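Local coordinates for protein triggering receptor expressed on myeloid cells 1 (Mus musculus, PDB 1U9K) that acts as a cell-surface receptor on myeloid cells, pairing with the adapter TYROBP/DAP12 to amplify inflammatory responses, and is represented by its extracellular V-type immunoglobulin domain, at residues T46-T50 against M62-L67. Coordinates in Å, arbitrary orientation, origin at the centre of the assembly. Residue numbers count along the deposited sequence, not the author numbering.
Sequences TLVVT and MGKFTL
Strand 46-49 and the start of strand 65-70 lie in different sheets, their short axes 7.5 Å apart and crossing at -44°, with no hydrogen bond between them; apolar packing, side chain on side chain and side chain on backbone, makes the contact. Met-62 to Phe-65 forms a type II' turn, closed by the hydrogen bond Phe-65 N to Met-62 O (2.9 Å), with the reciprocal bond Met-62 N to Phe-65 O (2.9 Å). Gly-63 takes its second position at phi/psi 63/-125, where a side chain would be strained. The turn brings Met-62 and Phe-65 together before Val-48; Val-48 CA lies 6.2 Å from Met-62 CA. Val-48, extended and with chi1 p, is the central bump, short and beta-branched: CG2 meets Met-62 CB at 3.8 Å, while CG1 fits the hollow between Phe-65 CB (3.9 Å) and Leu-67 CD2 (4.1 Å). This is face-to-face packing of the V-set beta sandwich near one edge, where 45-49 borders its sheet and the 58-62/65-70 hairpin belongs to the opposing one. Leu-47 breaks the extended run (psi -36), and Phe-65 offers its m,t side chain a flat ring face: Leu-47 CB is 4.2 Å from the Phe-65 centroid, a CH-pi contact, and Leu-47 CD1 reaches Phe-65 CE2 at 3.5 Å. Met-62 CG lies 3.6 Å from Leu-47 O. At the other end, Leu-67 (t,p) pushes CD2 to 3.7 Å from Val-49 C and 3.9 Å from Thr-50 CG2; Thr-50 OG1 is hydrogen-bonded to Lys-33 N.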
ATOM      1  N   THR A  46       5.046   7.892   3.077  1.00 19.93           N
ATOM      2  CA  THR A  46       5.406   6.607   2.552  1.00 20.38           C
ATOM      3  C   THR A  46       5.737   5.679   3.710  1.00 20.96           C
ATOM      4  O   THR A  46       6.647   5.925   4.451  1.00 20.76           O
ATOM      5  CB  THR A  46       6.581   6.804   1.617  1.00 20.78           C
ATOM      6  OG1 THR A  46       6.100   7.606   0.517  1.00 22.32           O
ATOM      7  CG2 THR A  46       7.018   5.477   0.984  1.00 20.22           C
ATOM      8  N   LEU A  47       4.980   4.606   3.827  1.00 19.86           N
ATOM      9  CA  LEU A  47       4.991   3.775   4.997  1.00 20.22           C
ATOM     10  C   LEU A  47       5.905   2.554   4.796  1.00 20.49           C
ATOM     11  O   LEU A  47       6.503   2.127   5.712  1.00 19.75           O
ATOM     12  CB  LEU A  47       3.585   3.333   5.317  1.00 21.15           C
ATOM     13  CG  LEU A  47       2.702   4.499   5.751  1.00 20.52           C
ATOM     14  CD1 LEU A  47       1.317   4.019   5.884  1.00 24.58           C
ATOM     15  CD2 LEU A  47       3.225   4.994   7.019  1.00 23.40           C
ATOM     16  N   VAL A  48       5.946   1.999   3.583  1.00 19.69           N
ATOM     17  CA  VAL A  48       6.696   0.784   3.299  1.00 20.00           C
ATOM     18  C   VAL A  48       6.849   0.723   1.795  1.00 18.91           C
ATOM     19  O   VAL A  48       5.952   1.101   1.084  1.00 18.26           O
ATOM     20  CB  VAL A  48       6.013  -0.473   3.918  1.00 19.36           C
ATOM     21  CG1 VAL A  48       4.589  -0.663   3.425  1.00 20.59           C
ATOM     22  CG2 VAL A  48       6.883  -1.753   3.692  1.00 21.06           C
ATOM     23  N   VAL A  49       8.011   0.290   1.360  1.00 18.50           N
ATOM     24  CA  VAL A  49       8.343   0.195  -0.055  1.00 18.68           C
ATOM     25  C   VAL A  49       8.920  -1.152  -0.397  1.00 18.75           C
ATOM     26  O   VAL A  49       9.460  -1.810   0.472  1.00 19.13           O
ATOM     27  CB  VAL A  49       9.363   1.272  -0.468  1.00 18.87           C
ATOM     28  CG1 VAL A  49       8.774   2.662  -0.280  1.00 20.59           C
ATOM     29  CG2 VAL A  49      10.651   1.118   0.326  1.00 17.77           C
ATOM     30  N   THR A  50       8.775  -1.585  -1.650  1.00 18.52           N
ATOM     31  CA  THR A  50       9.469  -2.772  -2.093  1.00 20.20           C
ATOM     32  C   THR A  50      10.929  -2.489  -2.298  1.00 21.18           C
ATOM     33  O   THR A  50      11.368  -1.328  -2.324  1.00 21.27           O
ATOM     34  CB  THR A  50       8.867  -3.362  -3.375  1.00 19.83           C
ATOM     35  OG1 THR A  50       8.911  -2.401  -4.439  1.00 20.14           O
ATOM     36  CG2 THR A  50       7.416  -3.683  -3.214  1.00 20.99           C
ATOM     37  N   MET A  62       7.749  -3.735   7.851  1.00 31.24           N
ATOM     38  CA  MET A  62       8.150  -2.446   8.371  1.00 31.70           C
ATOM     39  C   MET A  62       7.135  -2.150   9.442  1.00 30.40           C
ATOM     40  O   MET A  62       6.016  -1.764   9.130  1.00 29.68           O
ATOM     41  CB  MET A  62       8.318  -1.438   7.234  1.00 32.55           C
ATOM     42  CG  MET A  62       8.559  -0.013   7.700  1.00 35.39           C
ATOM     43  SD  MET A  62      10.181   0.208   8.452  1.00 44.01           S
ATOM     44  CE  MET A  62      11.244   0.045   7.020  1.00 43.85           C
ATOM     45  N   GLY A  63       7.487  -2.438  10.687  1.00 29.82           N
ATOM     46  CA  GLY A  63       6.580  -2.228  11.814  1.00 29.24           C
ATOM     47  C   GLY A  63       5.348  -3.120  11.660  1.00 28.65           C
ATOM     48  O   GLY A  63       5.487  -4.326  11.496  1.00 27.88           O
ATOM     49  N   LYS A  64       4.152  -2.537  11.683  1.00 28.01           N
ATOM     50  CA  LYS A  64       2.912  -3.317  11.486  1.00 26.59           C
ATOM     51  C   LYS A  64       2.537  -3.503  10.028  1.00 25.32           C
ATOM     52  O   LYS A  64       1.431  -4.011   9.720  1.00 21.83           O
ATOM     53  CB  LYS A  64       1.736  -2.645  12.184  1.00 28.39           C
ATOM     54  CG  LYS A  64       1.163  -1.445  11.487  1.00 31.02           C
ATOM     55  CD  LYS A  64      -0.126  -0.886  12.164  1.00 37.34           C
ATOM     56  CE  LYS A  64       0.073  -0.454  13.655  1.00 37.79           C
ATOM     57  NZ  LYS A  64      -1.258  -0.074  14.277  1.00 39.04           N
ATOM     58  N   PHE A  65       3.388  -3.024   9.134  1.00 22.45           N
ATOM     59  CA  PHE A  65       3.090  -3.083   7.703  1.00 21.63           C
ATOM     60  C   PHE A  65       3.837  -4.278   7.077  1.00 22.32           C
ATOM     61  O   PHE A  65       4.982  -4.552   7.430  1.00 22.55           O
ATOM     62  CB  PHE A  65       3.515  -1.798   7.001  1.00 22.14           C
ATOM     63  CG  PHE A  65       2.898  -0.580   7.574  1.00 22.82           C
ATOM     64  CD1 PHE A  65       3.505   0.104   8.579  1.00 26.20           C
ATOM     65  CD2 PHE A  65       1.700  -0.112   7.086  1.00 25.02           C
ATOM     66  CE1 PHE A  65       2.928   1.212   9.133  1.00 26.14           C
ATOM     67  CE2 PHE A  65       1.130   1.002   7.636  1.00 25.52           C
ATOM     68  CZ  PHE A  65       1.741   1.646   8.681  1.00 25.73           C
ATOM     69  N   THR A  66       3.153  -4.967   6.174  1.00 21.61           N
ATOM     70  CA  THR A  66       3.757  -5.977   5.350  1.00 22.05           C
ATOM     71  C   THR A  66       3.316  -5.704   3.922  1.00 21.62           C
ATOM     72  O   THR A  66       2.157  -5.466   3.649  1.00 20.84           O
ATOM     73  CB  THR A  66       3.287  -7.379   5.798  1.00 22.55           C
ATOM     74  OG1 THR A  66       3.814  -7.641   7.097  1.00 24.84           O
ATOM     75  CG2 THR A  66       3.889  -8.476   4.908  1.00 24.32           C
ATOM     76  N   LEU A  67       4.270  -5.698   2.995  1.00 21.14           N
ATOM     77  CA  LEU A  67       3.982  -5.590   1.587  1.00 20.24           C
ATOM     78  C   LEU A  67       4.418  -6.830   0.924  1.00 19.44           C
ATOM     79  O   LEU A  67       5.600  -7.229   1.016  1.00 21.38           O
ATOM     80  CB  LEU A  67       4.794  -4.449   1.057  1.00 23.22           C
ATOM     81  CG  LEU A  67       4.429  -3.619  -0.115  1.00 27.94           C
ATOM     82  CD1 LEU A  67       3.019  -3.133   0.025  1.00 32.77           C
ATOM     83  CD2 LEU A  67       5.451  -2.430  -0.129  1.00 26.26           C
TER